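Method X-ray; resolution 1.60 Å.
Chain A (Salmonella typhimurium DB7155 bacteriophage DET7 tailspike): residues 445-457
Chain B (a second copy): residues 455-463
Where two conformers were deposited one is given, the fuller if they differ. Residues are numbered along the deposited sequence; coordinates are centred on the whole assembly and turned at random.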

# COMPACT_ATOMS: atom_id res chain seq x y z
N ARG A 445 -17.20 21.38 0.40
CA ARG A 445 -18.65 21.29 0.61
C ARG A 445 -18.87 20.23 1.67
O ARG A 445 -18.27 19.16 1.57
CB ARG A 445 -19.35 20.85 -0.67
CG ARG A 445 -20.87 20.63 -0.52
CD ARG A 445 -21.49 20.04 -1.78
NE ARG A 445 -21.48 21.00 -2.87
CZ ARG A 445 -20.66 20.99 -3.92
NH1 ARG A 445 -19.68 20.11 -4.07
NH2 ARG A 445 -20.78 21.96 -4.81
N VAL A 446 -19.75 20.53 2.62
CA VAL A 446 -20.21 19.58 3.63
C VAL A 446 -21.62 19.13 3.24
O VAL A 446 -22.46 19.97 2.94
CB VAL A 446 -20.12 20.09 5.14
CG1 VAL A 446 -18.62 20.24 5.54
CG2 VAL A 446 -20.89 21.35 5.38
N ILE A 447 -21.82 17.81 3.21
CA ILE A 447 -23.11 17.24 2.80
C ILE A 447 -23.65 16.43 3.97
O ILE A 447 -23.01 15.50 4.41
CB ILE A 447 -22.99 16.33 1.57
CG1 ILE A 447 -22.21 16.99 0.44
CG2 ILE A 447 -24.41 15.99 1.07
CD1 ILE A 447 -21.74 16.10 -0.70
N GLY A 448 -24.88 16.75 4.40
CA GLY A 448 -25.59 15.99 5.38
C GLY A 448 -26.56 15.01 4.72
O GLY A 448 -27.41 15.38 3.89
N PHE A 449 -26.41 13.76 5.12
CA PHE A 449 -27.24 12.65 4.67
C PHE A 449 -28.18 12.18 5.78
O PHE A 449 -27.83 12.13 6.96
CB PHE A 449 -26.37 11.47 4.17
CG PHE A 449 -25.74 11.71 2.84
CD1 PHE A 449 -26.42 11.39 1.65
CD2 PHE A 449 -24.49 12.28 2.75
CE1 PHE A 449 -25.85 11.66 0.44
CE2 PHE A 449 -23.92 12.54 1.57
CZ PHE A 449 -24.59 12.23 0.39
N ASN A 450 -29.40 11.83 5.38
CA ASN A 450 -30.38 11.30 6.29
C ASN A 450 -30.63 12.25 7.45
O ASN A 450 -30.75 11.86 8.61
CB ASN A 450 -29.99 9.91 6.78
CG ASN A 450 -30.21 8.85 5.69
OD1 ASN A 450 -31.32 8.72 5.16
ND2 ASN A 450 -29.17 8.14 5.35
N SER A 451 -30.66 13.53 7.12
CA SER A 451 -30.67 14.59 8.15
C SER A 451 -31.40 15.84 7.63
O SER A 451 -31.43 16.10 6.42
CB SER A 451 -29.21 14.97 8.44
OG SER A 451 -28.61 15.53 7.29
N ASP A 452 -31.97 16.61 8.56
CA ASP A 452 -32.55 17.91 8.22
C ASP A 452 -31.49 19.01 8.20
O ASP A 452 -31.81 20.16 7.84
CB ASP A 452 -33.64 18.30 9.24
CG ASP A 452 -34.92 17.45 9.11
OD1 ASP A 452 -35.14 16.78 8.08
OD2 ASP A 452 -35.72 17.50 10.07
N THR A 453 -30.22 18.70 8.54
CA THR A 453 -29.19 19.72 8.68
C THR A 453 -27.83 19.28 8.11
O THR A 453 -27.59 18.10 7.91
CB THR A 453 -28.94 20.07 10.16
OG1 THR A 453 -28.45 18.90 10.84
CG2 THR A 453 -30.24 20.55 10.84
N ALA A 454 -26.99 20.26 7.79
CA ALA A 454 -25.61 20.01 7.38
C ALA A 454 -24.79 21.02 8.21
O ALA A 454 -25.19 22.17 8.34
CB ALA A 454 -25.41 20.28 5.92
N GLU A 455 -23.61 20.62 8.71
CA GLU A 455 -22.87 21.56 9.57
C GLU A 455 -21.35 21.44 9.46
O GLU A 455 -20.83 20.38 9.16
CB GLU A 455 -23.23 21.39 11.05
CG GLU A 455 -22.42 20.33 11.78
CD GLU A 455 -22.83 20.15 13.26
OE1 GLU A 455 -23.59 21.00 13.78
OE2 GLU A 455 -22.39 19.15 13.89
N LEU A 456 -20.71 22.56 9.79
CA LEU A 456 -19.29 22.62 10.12
C LEU A 456 -19.24 23.17 11.54
O LEU A 456 -19.48 24.37 11.77
CB LEU A 456 -18.51 23.54 9.21
CG LEU A 456 -17.01 23.57 9.57
CD1 LEU A 456 -16.31 22.32 9.07
CD2 LEU A 456 -16.41 24.78 9.06
N ALA A 457 -19.02 22.27 12.47
CA ALA A 457 -18.87 22.63 13.89
C ALA A 457 -17.43 23.05 14.18
O ALA A 457 -16.50 22.68 13.47
CB ALA A 457 -19.25 21.46 14.73
N GLU B 455 -14.79 28.96 -1.13
CA GLU B 455 -16.04 28.67 -0.40
C GLU B 455 -16.03 27.36 0.36
O GLU B 455 -15.34 26.42 -0.01
CB GLU B 455 -17.24 28.63 -1.34
CG GLU B 455 -17.50 27.29 -2.00
CD GLU B 455 -18.70 27.29 -2.97
OE1 GLU B 455 -19.47 28.28 -2.97
OE2 GLU B 455 -18.85 26.29 -3.73
N LEU B 456 -16.87 27.33 1.39
CA LEU B 456 -17.32 26.11 2.05
C LEU B 456 -18.84 26.10 1.88
O LEU B 456 -19.56 26.89 2.54
CB LEU B 456 -16.99 26.08 3.52
CG LEU B 456 -17.47 24.78 4.19
CD1 LEU B 456 -16.53 23.63 3.86
CD2 LEU B 456 -17.61 24.97 5.61
N ALA B 457 -19.29 25.31 0.94
CA ALA B 457 -20.73 25.12 0.69
C ALA B 457 -21.31 24.07 1.65
O ALA B 457 -20.60 23.23 2.16
CB ALA B 457 -20.93 24.69 -0.72
N LEU B 458 -22.63 24.16 1.84
CA LEU B 458 -23.37 23.21 2.64
C LEU B 458 -24.48 22.65 1.75
O LEU B 458 -25.07 23.35 0.94
CB LEU B 458 -24.00 23.87 3.87
CG LEU B 458 -22.96 24.50 4.78
CD1 LEU B 458 -23.24 25.94 4.76
CD2 LEU B 458 -23.10 23.99 6.20
N ARG B 459 -24.73 21.36 1.89
CA ARG B 459 -25.80 20.70 1.15
C ARG B 459 -26.50 19.67 2.05
O ARG B 459 -25.89 18.91 2.77
CB ARG B 459 -25.26 20.01 -0.11
CG ARG B 459 -26.35 19.52 -1.02
CD ARG B 459 -25.86 18.94 -2.37
NE ARG B 459 -25.25 19.98 -3.17
CZ ARG B 459 -24.96 19.83 -4.46
NH1 ARG B 459 -25.24 18.71 -5.07
NH2 ARG B 459 -24.36 20.81 -5.13
N ILE B 460 -27.83 19.69 1.99
CA ILE B 460 -28.64 18.78 2.78
C ILE B 460 -29.30 17.83 1.79
O ILE B 460 -30.25 18.21 1.09
CB ILE B 460 -29.77 19.55 3.56
CG1 ILE B 460 -29.17 20.66 4.41
CG2 ILE B 460 -30.54 18.57 4.44
CD1 ILE B 460 -30.15 21.63 5.05
N ASN B 461 -28.83 16.58 1.73
CA ASN B 461 -29.29 15.67 0.67
C ASN B 461 -30.81 15.47 0.64
O ASN B 461 -31.39 15.38 -0.45
CB ASN B 461 -28.55 14.32 0.81
CG ASN B 461 -28.93 13.35 -0.27
OD1 ASN B 461 -29.78 12.50 -0.02
ND2 ASN B 461 -28.36 13.48 -1.47
N LYS B 462 -31.40 15.37 1.83
CA LYS B 462 -32.88 15.19 1.96
C LYS B 462 -33.62 16.34 1.31
O LYS B 462 -34.70 16.15 0.71
CB LYS B 462 -33.25 15.11 3.43
CG LYS B 462 -34.77 15.04 3.73
CD LYS B 462 -34.95 14.88 5.23
CE LYS B 462 -36.44 15.02 5.60
NZ LYS B 462 -36.70 14.68 7.03
N LEU B 463 -33.11 17.55 1.45
CA LEU B 463 -33.77 18.75 0.95
C LEU B 463 -33.66 18.77 -0.57
O LEU B 463 -34.63 18.98 -1.28
CB LEU B 463 -33.16 20.02 1.54
CG LEU B 463 -33.56 21.35 0.90
CD1 LEU B 463 -35.12 21.54 1.04
CD2 LEU B 463 -32.85 22.54 1.50
O HOH W 1 -30.04 15.00 4.33
O HOH W 2 -30.13 11.48 2.57
O HOH W 3 -38.13 16.08 9.44

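Two copies of the tailspike join here by a parallel beta pairing, backed by an apolar cluster on one side and closed by a salt bridge and waters at the end. Strand 445-448 of chain A runs beside strand 455-460 of chain B. Four backbone hydrogen bonds link them. Val A446 N donates to Ala B457 O (2.9 Å), and Arg B459 N donates to Val A446 O (2.9 Å). Gly A448 N then donates to Arg B459 O (2.9 Å), and Asn B461 N to Gly A448 O (2.8 Å). The last bond carries the pairing just past the strand of chain B.

Side chains alternate between the two faces. Val A446, Leu B458 and Ile B460 share one face, where strand 453-457 of chain A packs over them. Val A446 CG2 lies 3.5 Å from Leu B458 CD2. Ala A454 CB sits 4.1 Å from Ile B460 CG1, and its small side chain fits close to the backbone, 3.5 Å from Arg B459 O. Leu A456 CD2 meets Leu B456 CD2 at 3.7 Å. Gly A448 suits its place because a CB would clash with Thr A453 O.

Arg A445, Ala B457, Ile A447 and Arg B459 occupy the other face. Arg A445 NE and Arg B459 NH2 are 3.7 Å apart despite like charge; both atoms are hydrogen-bonded elsewhere in the structure.

Beyond the strands, Lys B462 extends in an all-t conformation, and its NZ forms a salt bridge with Asp A452 OD1 (2.8 Å). Both residues are exposed, which suits their charges. Water 1 donates to Gly A448 O and Ser A451 O and accepts from Lys B462 N. Water 2 links Asn A450 N to Asn B461 OD1. The contact buries 880 Å², both sides summed.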